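Side-chain contacts in predicted component of a thermophile-specific DNA repair system, contains a RAMP domain (Methanopyrus kandleri, PDB 4N0L), which binds CRISPR RNA as the type III-A CRISPR-associated protein Csm3, holds a zinc ion and may act as an endonuclease: residues R150-P154 with N155-E159; E216-P219 with K220-F224; D299-A302 with D303-Y307; E342-G345 with E346-W349. All coordinates share one frame; numbering follows the deposited sequence.

Interaction 1: residues R150-P154 with N155-E159; sequences RYRDP and NDAQE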
ATOM      1  N   ARG A 150     -28.418  10.149   7.260  1.00 38.54           N
ATOM      2  CA  ARG A 150     -29.073   9.311   6.260  1.00 40.27           C
ATOM      3  C   ARG A 150     -28.593   7.861   6.293  1.00 41.06           C
ATOM      4  O   ARG A 150     -29.216   6.986   5.695  1.00 47.72           O
ATOM      5  CB  ARG A 150     -28.848   9.887   4.861  1.00 42.98           C
ATOM      6  CG  ARG A 150     -27.433   9.692   4.358  1.00 51.05           C
ATOM      7  CD  ARG A 150     -27.199  10.383   3.027  1.00 56.81           C
ATOM      8  NE  ARG A 150     -27.770   9.632   1.912  1.00 62.73           N
ATOM      9  CZ  ARG A 150     -27.763  10.050   0.651  1.00 65.76           C
ATOM     10  NH1 ARG A 150     -27.216  11.217   0.340  1.00 68.50           N
ATOM     11  NH2 ARG A 150     -28.302   9.301  -0.302  1.00 63.90           N
ATOM     12  N   TYR A 151     -27.484   7.606   6.978  1.00 36.08           N
ATOM     13  CA  TYR A 151     -26.937   6.254   7.046  1.00 38.04           C
ATOM     14  C   TYR A 151     -27.293   5.557   8.353  1.00 37.98           C
ATOM     15  O   TYR A 151     -27.365   4.328   8.413  1.00 35.96           O
ATOM     16  CB  TYR A 151     -25.417   6.283   6.855  1.00 33.83           C
ATOM     17  CG  TYR A 151     -25.000   6.988   5.583  1.00 30.96           C
ATOM     18  CD1 TYR A 151     -25.231   6.412   4.341  1.00 29.29           C
ATOM     19  CD2 TYR A 151     -24.391   8.237   5.622  1.00 29.13           C
ATOM     20  CE1 TYR A 151     -24.864   7.052   3.174  1.00 26.88           C
ATOM     21  CE2 TYR A 151     -24.017   8.887   4.458  1.00 32.73           C
ATOM     22  CZ  TYR A 151     -24.258   8.290   3.239  1.00 32.87           C
ATOM     23  OH  TYR A 151     -23.890   8.932   2.078  1.00 38.04           O
ATOM     24  N   ARG A 152     -27.544   6.348   9.392  1.00 40.92           N
ATOM     25  CA  ARG A 152     -27.858   5.796  10.704  1.00 43.55           C
ATOM     26  C   ARG A 152     -28.485   6.849  11.606  1.00 47.08           C
ATOM     27  O   ARG A 152     -28.175   8.038  11.501  1.00 44.79           O
ATOM     28  CB  ARG A 152     -26.597   5.219  11.365  1.00 41.64           C
ATOM     29  CG  ARG A 152     -25.492   6.242  11.644  1.00 38.55           C
ATOM     30  CD  ARG A 152     -25.503   6.711  13.097  1.00 33.32           C
ATOM     31  NE  ARG A 152     -24.459   7.694  13.369  1.00 31.96           N
ATOM     32  CZ  ARG A 152     -24.609   9.005  13.202  1.00 34.35           C
ATOM     33  NH1 ARG A 152     -25.762   9.494  12.759  1.00 36.64           N
ATOM     34  NH2 ARG A 152     -23.608   9.831  13.473  1.00 31.27           N
ATOM     35  N   ASP A 153     -29.369   6.398  12.490  1.00 47.71           N
ATOM     36  CA  ASP A 153     -29.963   7.264  13.494  1.00 47.29           C
ATOM     37  C   ASP A 153     -28.939   7.539  14.584  1.00 44.67           C
ATOM     38  O   ASP A 153     -28.349   6.607  15.127  1.00 46.13           O
ATOM     39  CB  ASP A 153     -31.216   6.618  14.089  1.00 49.73           C
ATOM     40  CG  ASP A 153     -32.000   7.564  14.983  1.00 53.34           C
ATOM     41  OD1 ASP A 153     -33.246   7.572  14.892  1.00 57.46           O
ATOM     42  OD2 ASP A 153     -31.374   8.289  15.788  1.00 52.08           O
ATOM     43  N   PRO A 154     -28.716   8.824  14.900  1.00 41.08           N
ATOM     44  CA  PRO A 154     -27.788   9.222  15.967  1.00 39.15           C
ATOM     45  C   PRO A 154     -28.120   8.568  17.312  1.00 43.15           C
ATOM     46  O   PRO A 154     -27.242   8.448  18.166  1.00 45.64           O
ATOM     47  CB  PRO A 154     -27.959  10.748  16.037  1.00 30.30           C
ATOM     48  CG  PRO A 154     -29.214  11.051  15.270  1.00 29.60           C
ATOM     49  CD  PRO A 154     -29.306   9.990  14.224  1.00 34.10           C
ATOM     50  N   ASN A 155     -29.374   8.167  17.497  1.00 45.13           N
ATOM     51  CA  ASN A 155     -29.782   7.463  18.707  1.00 47.27           C
ATOM     52  C   ASN A 155     -29.297   6.014  18.717  1.00 46.52           C
ATOM     53  O   ASN A 155     -29.206   5.391  19.776  1.00 43.03           O
ATOM     54  CB  ASN A 155     -31.305   7.504  18.861  1.00 48.88           C
ATOM     55  CG  ASN A 155     -31.824   8.899  19.151  1.00 49.81           C
ATOM     56  OD1 ASN A 155     -31.184   9.680  19.854  1.00 51.67           O
ATOM     57  ND2 ASN A 155     -32.997   9.216  18.615  1.00 50.18           N
ATOM     58  N   ASP A 156     -29.002   5.477  17.534  1.00 44.99           N
ATOM     59  CA  ASP A 156     -28.463   4.125  17.416  1.00 46.43           C
ATOM     60  C   ASP A 156     -26.940   4.115  17.388  1.00 49.48           C
ATOM     61  O   ASP A 156     -26.325   3.090  17.097  1.00 52.49           O
ATOM     62  CB  ASP A 156     -28.996   3.439  16.157  1.00 46.63           C
ATOM     63  CG  ASP A 156     -30.467   3.112  16.249  1.00 50.24           C
ATOM     64  OD1 ASP A 156     -30.950   2.864  17.374  1.00 55.51           O
ATOM     65  OD2 ASP A 156     -31.138   3.093  15.196  1.00 50.36           O
ATOM     66  N   ALA A 157     -26.335   5.258  17.691  1.00 48.03           N
ATOM     67  CA  ALA A 157     -24.888   5.401  17.597  1.00 47.72           C
ATOM     68  C   ALA A 157     -24.169   4.612  18.683  1.00 45.94           C
ATOM     69  O   ALA A 157     -23.111   4.033  18.441  1.00 42.64           O
ATOM     70  CB  ALA A 157     -24.498   6.859  17.666  1.00 46.27           C
ATOM     71  N   GLN A 158     -24.750   4.590  19.879  1.00 49.03           N
ATOM     72  CA  GLN A 158     -24.133   3.900  21.004  1.00 52.08           C
ATOM     73  C   GLN A 158     -24.137   2.394  20.766  1.00 47.72           C
ATOM     74  O   GLN A 158     -23.204   1.691  21.156  1.00 46.37           O
ATOM     75  CB  GLN A 158     -24.855   4.238  22.308  1.00 59.96           C
ATOM     76  CG  GLN A 158     -24.082   3.848  23.556  1.00 69.82           C
ATOM     77  CD  GLN A 158     -24.329   4.794  24.714  1.00 79.25           C
ATOM     78  OE1 GLN A 158     -24.947   5.846  24.551  1.00 82.64           O
ATOM     79  NE2 GLN A 158     -23.846   4.423  25.893  1.00 81.39           N
ATOM     80  N   GLU A 159     -25.197   1.903  20.131  1.00 43.86           N
ATOM     81  CA  GLU A 159     -25.261   0.507  19.718  1.00 45.46           C
ATOM     82  C   GLU A 159     -24.205   0.223  18.654  1.00 48.10           C
ATOM     83  O   GLU A 159     -23.476  -0.767  18.735  1.00 47.92           O
ATOM     84  CB  GLU A 159     -26.655   0.163  19.191  1.00 42.73           C
TER
HETATM   85  O   HOH W   1     -34.753   7.952  17.298  1.00 39.16           O
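The carboxylate of D153 folds forward over the start of N155, with OD2 lying 3.2 Å from N155 CB. With CG anti to its own backbone N (chi1 -171°), D153 reaches along the chain, and OD2 accepts the backbone N-H of N155 at 2.6 Å and 164°. That donor arrives on the anti side of the carboxylate, somewhat out of its plane, and closes an Asx turn. The backbone makes its own turn over the same residues: D156 N binds D153 O at 2.7 Å. One water ties the other ends together, giving a hydrogen to D153 OD1 and accepting one from N155 ND2, with carboxylate and amide planes 33° apart. D153 OD1 also has a salt bridge to R104, so both of its oxygens are engaged and the group can hardly rotate. D156 leans back until its OD2 is 3.7 Å from D153 CB; its carboxylate stays clear of that of D153. Then A157 begins the helix, its CB 3.2 Å from P154 O and its N-H only weakly bonded there. The R152 guanidinium passes obliquely by A157 CB at a loose distance, on its way to D146 and the F130 carbonyl. The turn thus leads into helix 157-160, and R152, P154 and A157 all lean on P133 of helix 133-137, with R152 also touching L136.

Interaction 2: residues E216-P219 with K220-F224; sequences ERVP and KGSRF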
ATOM      1  N   GLU A 216      23.925  16.063  -1.182  1.00 66.02           N
ATOM      2  CA  GLU A 216      23.902  14.900  -2.062  1.00 61.55           C
ATOM      3  C   GLU A 216      22.473  14.532  -2.429  1.00 56.00           C
ATOM      4  O   GLU A 216      21.545  14.724  -1.645  1.00 52.89           O
ATOM      5  CB  GLU A 216      24.599  13.707  -1.409  1.00 63.96           C
ATOM      6  CG  GLU A 216      26.110  13.824  -1.348  1.00 70.04           C
ATOM      7  CD  GLU A 216      26.776  12.596  -0.763  1.00 75.59           C
ATOM      8  OE1 GLU A 216      26.045  11.685  -0.331  1.00 74.37           O
ATOM      9  OE2 GLU A 216      28.025  12.557  -0.696  1.00 79.73           O
ATOM     10  N   ARG A 217      22.319  13.970  -3.620  1.00 50.97           N
ATOM     11  CA  ARG A 217      21.018  13.658  -4.189  1.00 40.82           C
ATOM     12  C   ARG A 217      20.962  12.208  -4.642  1.00 40.91           C
ATOM     13  O   ARG A 217      21.995  11.556  -4.781  1.00 41.22           O
ATOM     14  CB  ARG A 217      20.740  14.587  -5.362  1.00 33.16           C
ATOM     15  CG  ARG A 217      20.530  16.025  -4.961  1.00 30.86           C
ATOM     16  CD  ARG A 217      20.263  16.868  -6.182  1.00 30.97           C
ATOM     17  NE  ARG A 217      19.007  16.513  -6.826  1.00 31.15           N
ATOM     18  CZ  ARG A 217      17.822  16.952  -6.419  1.00 29.59           C
ATOM     19  NH1 ARG A 217      17.744  17.749  -5.362  1.00 25.76           N
ATOM     20  NH2 ARG A 217      16.723  16.589  -7.062  1.00 29.29           N
ATOM     21  N   VAL A 218      19.755  11.699  -4.853  1.00 39.78           N
ATOM     22  CA  VAL A 218      19.585  10.366  -5.418  1.00 34.50           C
ATOM     23  C   VAL A 218      19.358  10.501  -6.921  1.00 32.95           C
ATOM     24  O   VAL A 218      18.356  11.071  -7.343  1.00 34.12           O
ATOM     25  CB  VAL A 218      18.404   9.619  -4.774  1.00 27.61           C
ATOM     26  CG1 VAL A 218      18.319   8.201  -5.307  1.00 28.00           C
ATOM     27  CG2 VAL A 218      18.552   9.610  -3.265  1.00 28.19           C
ATOM     28  N   PRO A 219      20.295   9.989  -7.736  1.00 30.77           N
ATOM     29  CA  PRO A 219      20.210  10.159  -9.194  1.00 29.23           C
ATOM     30  C   PRO A 219      18.990   9.486  -9.807  1.00 32.53           C
ATOM     31  O   PRO A 219      18.498   8.487  -9.284  1.00 27.01           O
ATOM     32  CB  PRO A 219      21.494   9.496  -9.708  1.00 25.11           C
ATOM     33  CG  PRO A 219      22.402   9.429  -8.530  1.00 28.77           C
ATOM     34  CD  PRO A 219      21.524   9.289  -7.329  1.00 29.66           C
ATOM     35  N   LYS A 220      18.506  10.047 -10.909  1.00 34.31           N
ATOM     36  CA  LYS A 220      17.441   9.430 -11.687  1.00 33.40           C
ATOM     37  C   LYS A 220      17.918   8.071 -12.199  1.00 31.41           C
ATOM     38  O   LYS A 220      19.075   7.924 -12.583  1.00 32.61           O
ATOM     39  CB  LYS A 220      17.029  10.350 -12.840  1.00 34.25           C
ATOM     40  CG  LYS A 220      16.432   9.659 -14.044  1.00 36.02           C
ATOM     41  CD  LYS A 220      16.136  10.656 -15.146  1.00 42.47           C
ATOM     42  CE  LYS A 220      15.629   9.958 -16.393  1.00 47.57           C
ATOM     43  NZ  LYS A 220      15.096  10.924 -17.392  1.00 49.46           N
ATOM     44  N   GLY A 221      17.036   7.077 -12.182  1.00 30.16           N
ATOM     45  CA  GLY A 221      17.401   5.737 -12.605  1.00 22.65           C
ATOM     46  C   GLY A 221      17.807   4.841 -11.451  1.00 25.48           C
ATOM     47  O   GLY A 221      18.023   3.641 -11.632  1.00 25.04           O
ATOM     48  N   SER A 222      17.913   5.425 -10.260  1.00 27.77           N
ATOM     49  CA  SER A 222      18.235   4.663  -9.056  1.00 26.11           C
ATOM     50  C   SER A 222      17.160   3.625  -8.777  1.00 27.17           C
ATOM     51  O   SER A 222      15.990   3.818  -9.114  1.00 21.67           O
ATOM     52  CB  SER A 222      18.386   5.590  -7.851  1.00 22.55           C
ATOM     53  OG  SER A 222      19.460   6.494  -8.038  1.00 27.68           O
ATOM     54  N   ARG A 223      17.556   2.522  -8.157  1.00 28.69           N
ATOM     55  CA  ARG A 223      16.636   1.414  -7.968  1.00 24.88           C
ATOM     56  C   ARG A 223      16.681   0.888  -6.540  1.00 25.52           C
ATOM     57  O   ARG A 223      17.752   0.661  -5.977  1.00 25.93           O
ATOM     58  CB  ARG A 223      16.946   0.306  -8.973  1.00 28.25           C
ATOM     59  CG  ARG A 223      16.647   0.717 -10.411  1.00 30.48           C
ATOM     60  CD  ARG A 223      17.379  -0.152 -11.410  1.00 40.55           C
ATOM     61  NE  ARG A 223      17.350   0.414 -12.756  1.00 47.55           N
ATOM     62  CZ  ARG A 223      16.576  -0.031 -13.739  1.00 47.23           C
ATOM     63  NH1 ARG A 223      15.759  -1.054 -13.530  1.00 44.51           N
ATOM     64  NH2 ARG A 223      16.622   0.544 -14.934  1.00 47.96           N
ATOM     65  N   PHE A 224      15.500   0.717  -5.958  1.00 26.71           N
ATOM     66  CA  PHE A 224      15.373   0.257  -4.585  1.00 21.07           C
ATOM     67  C   PHE A 224      14.565  -1.031  -4.546  1.00 20.42           C
ATOM     68  O   PHE A 224      13.568  -1.165  -5.253  1.00 22.94           O
ATOM     69  CB  PHE A 224      14.728   1.338  -3.710  1.00 22.41           C
ATOM     70  CG  PHE A 224      15.513   2.625  -3.661  1.00 26.54           C
ATOM     71  CD1 PHE A 224      15.462   3.532  -4.713  1.00 25.96           C
ATOM     72  CD2 PHE A 224      16.312   2.921  -2.568  1.00 25.12           C
ATOM     73  CE1 PHE A 224      16.191   4.709  -4.674  1.00 22.18           C
ATOM     74  CE2 PHE A 224      17.042   4.100  -2.523  1.00 30.19           C
ATOM     75  CZ  PHE A 224      16.981   4.993  -3.579  1.00 26.05           C
TER
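P219 O is gripped twice by S222, which lies three residues on. The hydroxyl OG donates to it at 2.5 Å, and the S222 backbone N follows at a longer 3.3 Å; both come from the same face of the carbonyl plane, OG tilted 24° from it and the amide higher. The backbone bond closes a type II beta turn from P219 to S222, with G221 at the corner that needs a positive phi (95°). Holding CG1 anti to its own N (chi1 -176°), V218 sends that methyl across the turn, 3.4 Å from S222 OG and 3.6 Å from S222 CB. The P219 ring lies against the hydroxyl too, its CD 3.5 Å from S222 OG. Farther along, V218 CG1 meets the edge of the F224 ring in the ring plane, 3.9 Å from CZ. L16 of strand 7-16 touches V218, S222 and F224, while F188 of helix 181-191 touches P219 and S222. The chemistry is that of a buried serine which spends its proton inside its own turn: the carbonyl fixes the hydroxyl's rotation where the chain passes from strand 217-218 to strand 223-231, and V218 CG1 packs between S222 CB and the F224 edge.

Interaction 3: residues D299-A302 with D303-Y307; sequences DEAA and DEVTY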
ATOM      1  N   ASP A 299      18.793 -13.967 -14.867  1.00 31.69           N
ATOM      2  CA  ASP A 299      19.207 -13.802 -16.259  1.00 33.73           C
ATOM      3  C   ASP A 299      18.103 -13.138 -17.079  1.00 38.00           C
ATOM      4  O   ASP A 299      18.370 -12.284 -17.923  1.00 42.92           O
ATOM      5  CB  ASP A 299      19.587 -15.147 -16.882  1.00 29.33           C
ATOM      6  CG  ASP A 299      20.844 -15.742 -16.273  1.00 33.35           C
ATOM      7  OD1 ASP A 299      21.582 -15.011 -15.580  1.00 32.01           O
ATOM      8  OD2 ASP A 299      21.102 -16.943 -16.501  1.00 38.76           O
ATOM      9  N   GLU A 300      16.864 -13.554 -16.833  1.00 34.19           N
ATOM     10  CA  GLU A 300      15.702 -12.991 -17.517  1.00 36.58           C
ATOM     11  C   GLU A 300      15.440 -11.526 -17.164  1.00 38.74           C
ATOM     12  O   GLU A 300      14.932 -10.773 -17.992  1.00 41.05           O
ATOM     13  CB  GLU A 300      14.447 -13.817 -17.209  1.00 39.22           C
ATOM     14  CG  GLU A 300      14.430 -15.211 -17.825  1.00 43.46           C
ATOM     15  CD  GLU A 300      14.264 -15.193 -19.333  1.00 49.34           C
ATOM     16  OE1 GLU A 300      13.896 -14.136 -19.887  1.00 53.17           O
ATOM     17  OE2 GLU A 300      14.507 -16.241 -19.967  1.00 51.55           O
ATOM     18  N   ALA A 301      15.798 -11.119 -15.948  1.00 42.82           N
ATOM     19  CA  ALA A 301      15.419  -9.796 -15.448  1.00 53.56           C
ATOM     20  C   ALA A 301      16.487  -8.735 -15.684  1.00 65.10           C
ATOM     21  O   ALA A 301      16.478  -8.088 -16.733  1.00 74.24           O
ATOM     22  CB  ALA A 301      15.096  -9.871 -13.971  1.00 54.73           C
ATOM     23  N   ALA A 302      17.352  -8.524 -14.690  1.00 66.16           N
ATOM     24  CA  ALA A 302      18.431  -7.533 -14.773  1.00 67.29           C
ATOM     25  C   ALA A 302      19.070  -7.601 -16.152  1.00 64.04           C
ATOM     26  O   ALA A 302      19.572  -8.655 -16.541  1.00 65.72           O
ATOM     27  CB  ALA A 302      19.461  -7.768 -13.685  1.00 71.71           C
ATOM     28  N   ASP A 303      19.077  -6.495 -16.895  1.00 60.20           N
ATOM     29  CA  ASP A 303      19.049  -5.122 -16.382  1.00 60.04           C
ATOM     30  C   ASP A 303      17.684  -4.511 -16.025  1.00 51.18           C
ATOM     31  O   ASP A 303      17.625  -3.351 -15.615  1.00 48.83           O
ATOM     32  CB  ASP A 303      19.739  -4.208 -17.405  1.00 66.82           C
ATOM     33  CG  ASP A 303      20.447  -3.031 -16.759  1.00 70.50           C
ATOM     34  OD1 ASP A 303      21.010  -3.203 -15.657  1.00 71.74           O
ATOM     35  OD2 ASP A 303      20.441  -1.934 -17.355  1.00 70.82           O
ATOM     36  N   GLU A 304      16.597  -5.263 -16.166  1.00 42.54           N
ATOM     37  CA  GLU A 304      15.265  -4.680 -15.993  1.00 39.16           C
ATOM     38  C   GLU A 304      14.815  -4.682 -14.531  1.00 39.87           C
ATOM     39  O   GLU A 304      14.187  -3.723 -14.079  1.00 42.85           O
ATOM     40  CB  GLU A 304      14.235  -5.422 -16.854  1.00 44.11           C
ATOM     41  CG  GLU A 304      14.500  -5.381 -18.360  1.00 52.90           C
ATOM     42  CD  GLU A 304      14.389  -3.984 -18.964  1.00 60.18           C
ATOM     43  OE1 GLU A 304      13.977  -3.038 -18.256  1.00 57.96           O
ATOM     44  OE2 GLU A 304      14.724  -3.829 -20.158  1.00 67.92           O
ATOM     45  N   VAL A 305      15.128  -5.740 -13.790  1.00 31.05           N
ATOM     46  CA  VAL A 305      14.800  -5.781 -12.368  1.00 28.32           C
ATOM     47  C   VAL A 305      16.057  -6.173 -11.599  1.00 26.62           C
ATOM     48  O   VAL A 305      16.286  -7.347 -11.315  1.00 25.03           O
ATOM     49  CB  VAL A 305      13.658  -6.774 -12.057  1.00 26.74           C
ATOM     50  CG1 VAL A 305      13.268  -6.693 -10.587  1.00 20.39           C
ATOM     51  CG2 VAL A 305      12.447  -6.496 -12.938  1.00 23.83           C
ATOM     52  N   THR A 306      16.857  -5.170 -11.246  1.00 27.34           N
ATOM     53  CA  THR A 306      18.195  -5.392 -10.705  1.00 29.87           C
ATOM     54  C   THR A 306      18.202  -5.998  -9.305  1.00 31.69           C
ATOM     55  O   THR A 306      19.189  -6.609  -8.894  1.00 31.35           O
ATOM     56  CB  THR A 306      19.001  -4.078 -10.675  1.00 28.70           C
ATOM     57  OG1 THR A 306      18.499  -3.223  -9.640  1.00 30.38           O
ATOM     58  CG2 THR A 306      18.893  -3.368 -12.013  1.00 26.82           C
ATOM     59  N   TYR A 307      17.099  -5.828  -8.581  1.00 24.53           N
ATOM     60  CA  TYR A 307      16.997  -6.301  -7.205  1.00 22.60           C
ATOM     61  C   TYR A 307      17.122  -7.814  -7.116  1.00 28.03           C
ATOM     62  O   TYR A 307      17.602  -8.346  -6.113  1.00 29.82           O
ATOM     63  CB  TYR A 307      15.670  -5.857  -6.587  1.00 23.80           C
ATOM     64  CG  TYR A 307      15.498  -6.218  -5.124  1.00 28.89           C
ATOM     65  CD1 TYR A 307      16.483  -5.916  -4.191  1.00 31.36           C
ATOM     66  CD2 TYR A 307      14.341  -6.844  -4.673  1.00 31.90           C
ATOM     67  CE1 TYR A 307      16.320  -6.229  -2.849  1.00 27.91           C
ATOM     68  CE2 TYR A 307      14.169  -7.164  -3.337  1.00 29.84           C
ATOM     69  CZ  TYR A 307      15.162  -6.854  -2.429  1.00 31.55           C
ATOM     70  OH  TYR A 307      14.995  -7.176  -1.101  1.00 35.21           O
TER
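E304 sets out with its CB 3.5 Å from A301 O, the carbonyl that its own backbone N also binds. CG stays alongside, 3.7 Å from A301 O, because chi1 (-61°) keeps it beside the E304 backbone N. At chi2 (-66°) the chain bends, and CD and the carboxylate head away from A301, OE1 forming a salt bridge with R271. The backbone bond is nearly straight: E304 N to A301 O is 2.9 Å at 168°, although the N-H comes down from well above the carbonyl plane. It closes a four-residue turn, A301 to E304, in which the peptide between A302 and D303 is modelled cis. The backbone angles of A302 and D303 are those of a type VIa turn, here built without a proline, which is uncommon and deserves caution at 2.37 Å. The sharp reversal brings V305 back beneath the end of helix 295-300, its CB 3.9 Å from A301 CB. A302 CB meanwhile comes within 4.0 Å of T306 CA. Beyond the turn, L308 backs A301 and Y330 covers V305, while T306 OG1 is hydrogen-bonded to E13 and T180. Chemically the contact splits in two. Its inner side is small and apolar, alanine against valine, with the A301 carbonyl taken up by the E304 amide. Its outer side delivers a carboxylate to R271, which lies close to R223, itself salt-bridged to E13; the carboxylates of E304 and E13 would be expected to balance the two adjacent guanidinium groups.

Interaction 4: residues E342-G345 with E346-W349; sequences EVVG and ELPW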
ATOM      1  N   GLU A 342      -6.719 -13.822 -14.454  1.00 46.18           N
ATOM      2  CA  GLU A 342      -5.741 -14.811 -14.871  1.00 47.28           C
ATOM      3  C   GLU A 342      -4.826 -15.217 -13.712  1.00 44.43           C
ATOM      4  O   GLU A 342      -4.578 -16.402 -13.492  1.00 43.58           O
ATOM      5  CB  GLU A 342      -4.934 -14.239 -16.036  1.00 52.43           C
ATOM      6  CG  GLU A 342      -4.043 -15.204 -16.774  1.00 59.99           C
ATOM      7  CD  GLU A 342      -3.816 -14.760 -18.208  1.00 67.65           C
ATOM      8  OE1 GLU A 342      -3.295 -15.557 -19.015  1.00 69.46           O
ATOM      9  OE2 GLU A 342      -4.166 -13.604 -18.528  1.00 71.09           O
ATOM     10  N   VAL A 343      -4.338 -14.227 -12.970  1.00 44.36           N
ATOM     11  CA  VAL A 343      -3.436 -14.463 -11.842  1.00 41.79           C
ATOM     12  C   VAL A 343      -4.085 -15.247 -10.699  1.00 40.83           C
ATOM     13  O   VAL A 343      -3.558 -16.270 -10.261  1.00 40.81           O
ATOM     14  CB  VAL A 343      -2.890 -13.134 -11.276  1.00 39.07           C
ATOM     15  CG1 VAL A 343      -2.185 -13.371  -9.952  1.00 35.28           C
ATOM     16  CG2 VAL A 343      -1.941 -12.493 -12.266  1.00 41.25           C
ATOM     17  N   VAL A 344      -5.225 -14.759 -10.217  1.00 36.81           N
ATOM     18  CA  VAL A 344      -5.907 -15.358  -9.072  1.00 40.82           C
ATOM     19  C   VAL A 344      -6.319 -16.804  -9.362  1.00 42.89           C
ATOM     20  O   VAL A 344      -6.338 -17.650  -8.464  1.00 39.85           O
ATOM     21  CB  VAL A 344      -7.146 -14.520  -8.666  1.00 40.81           C
ATOM     22  CG1 VAL A 344      -7.951 -15.215  -7.580  1.00 44.28           C
ATOM     23  CG2 VAL A 344      -6.713 -13.138  -8.199  1.00 38.88           C
ATOM     24  N   GLY A 345      -6.624 -17.085 -10.626  1.00 44.72           N
ATOM     25  CA  GLY A 345      -6.947 -18.433 -11.060  1.00 45.19           C
ATOM     26  C   GLY A 345      -5.847 -19.439 -10.767  1.00 51.22           C
ATOM     27  O   GLY A 345      -6.118 -20.624 -10.576  1.00 58.88           O
ATOM     28  N   GLU A 346      -4.604 -18.968 -10.734  1.00 47.62           N
ATOM     29  CA  GLU A 346      -3.459 -19.847 -10.533  1.00 43.17           C
ATOM     30  C   GLU A 346      -3.033 -19.923  -9.066  1.00 40.97           C
ATOM     31  O   GLU A 346      -2.152 -20.708  -8.714  1.00 41.10           O
ATOM     32  CB  GLU A 346      -2.276 -19.379 -11.385  1.00 47.74           C
ATOM     33  CG  GLU A 346      -2.533 -19.367 -12.887  1.00 57.52           C
ATOM     34  CD  GLU A 346      -2.935 -20.725 -13.432  1.00 67.22           C
ATOM     35  OE1 GLU A 346      -2.414 -21.748 -12.935  1.00 68.68           O
ATOM     36  OE2 GLU A 346      -3.767 -20.770 -14.362  1.00 69.80           O
ATOM     37  N   LEU A 347      -3.660 -19.120  -8.211  1.00 41.32           N
ATOM     38  CA  LEU A 347      -3.277 -19.059  -6.801  1.00 42.20           C
ATOM     39  C   LEU A 347      -3.971 -20.150  -5.987  1.00 42.18           C
ATOM     40  O   LEU A 347      -5.022 -20.647  -6.388  1.00 42.95           O
ATOM     41  CB  LEU A 347      -3.597 -17.679  -6.218  1.00 41.98           C
ATOM     42  CG  LEU A 347      -2.717 -16.533  -6.723  1.00 40.15           C
ATOM     43  CD1 LEU A 347      -3.306 -15.181  -6.340  1.00 37.79           C
ATOM     44  CD2 LEU A 347      -1.288 -16.675  -6.217  1.00 38.98           C
ATOM     45  N   PRO A 348      -3.382 -20.535  -4.843  1.00 43.64           N
ATOM     46  CA  PRO A 348      -3.978 -21.608  -4.038  1.00 46.15           C
ATOM     47  C   PRO A 348      -5.144 -21.149  -3.160  1.00 52.13           C
ATOM     48  O   PRO A 348      -5.253 -21.588  -2.015  1.00 57.04           O
ATOM     49  CB  PRO A 348      -2.806 -22.071  -3.171  1.00 43.40           C
ATOM     50  CG  PRO A 348      -1.984 -20.841  -2.997  1.00 39.75           C
ATOM     51  CD  PRO A 348      -2.055 -20.143  -4.329  1.00 40.88           C
ATOM     52  N   TRP A 349      -6.003 -20.286  -3.693  1.00 51.94           N
ATOM     53  CA  TRP A 349      -7.216 -19.881  -2.991  1.00 51.17           C
ATOM     54  C   TRP A 349      -8.365 -19.763  -3.986  1.00 59.35           C
ATOM     55  O   TRP A 349      -8.141 -19.600  -5.185  1.00 62.39           O
ATOM     56  CB  TRP A 349      -7.013 -18.550  -2.263  1.00 45.28           C
ATOM     57  CG  TRP A 349      -5.959 -18.581  -1.197  1.00 41.41           C
ATOM     58  CD1 TRP A 349      -6.075 -19.102   0.060  1.00 37.13           C
ATOM     59  CD2 TRP A 349      -4.629 -18.055  -1.292  1.00 36.69           C
ATOM     60  NE1 TRP A 349      -4.897 -18.937   0.752  1.00 37.51           N
ATOM     61  CE2 TRP A 349      -3.993 -18.296  -0.057  1.00 38.87           C
ATOM     62  CE3 TRP A 349      -3.913 -17.405  -2.302  1.00 35.71           C
ATOM     63  CZ2 TRP A 349      -2.677 -17.912   0.194  1.00 35.32           C
ATOM     64  CZ3 TRP A 349      -2.605 -17.024  -2.051  1.00 36.31           C
ATOM     65  CH2 TRP A 349      -2.001 -17.278  -0.813  1.00 34.52           C
TER
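E346 and L347 give their backbone N-H groups to carbonyls three residues back. E346 N binds V343 O at 2.9 Å and 150°; L347 N binds V344 O at 3.1 Å and 155°. Each bond spans three residues, the spacing of a 3-10 turn, and both donors lie well above the planes of the carbonyls they meet. Carbon as well as nitrogen covers these two oxygens: E346 CB sits 3.5 Å from V343 O, and L347 CB is the same distance from V344 O. E346 CG, for its part, lies near the E342 carbonyl oxygen. Past the turns, W349 N makes a weak bond to L347 O. L347 turns its side chain back toward the helix, chi1 of -70° placing CG beside its own N, and CD1 packs 3.8 Å from V344 CA and 4.2 Å from V343 CG1. V343 and L347 then run side by side, pointing the same way, into the sheet: V343 onto L275, L347 onto A277 and I8, with W349 following onto the last two. Helix 340-345 and its tail thus lie against strands 7-16 and 268-278, a helix-on-antiparallel-sheet arrangement consistent with the RRM-like fold of this protein.

The four contacts come one after another along the chain, each a local turn where a helix or strand starts or stops. Interaction 2 runs into strand 223-231 of the antiparallel sheet, interaction 3 lies beside it, and interaction 4 packs on strands 7-16 and 268-278. Interactions 2 and 3, with centres about 17 Å apart, touch directly, R223 CD lying 3.6 Å from T306 CG2, and E13 of strand 7-16 bonds to both R223 and T306. Interaction 4 sits about 25 Å from interaction 3, centre to centre. Interaction 1, 40 to 55 Å from the other centres, belongs to the zinc-bearing lobe and the other three to the RRM-like core, with no direct contact between the two groups.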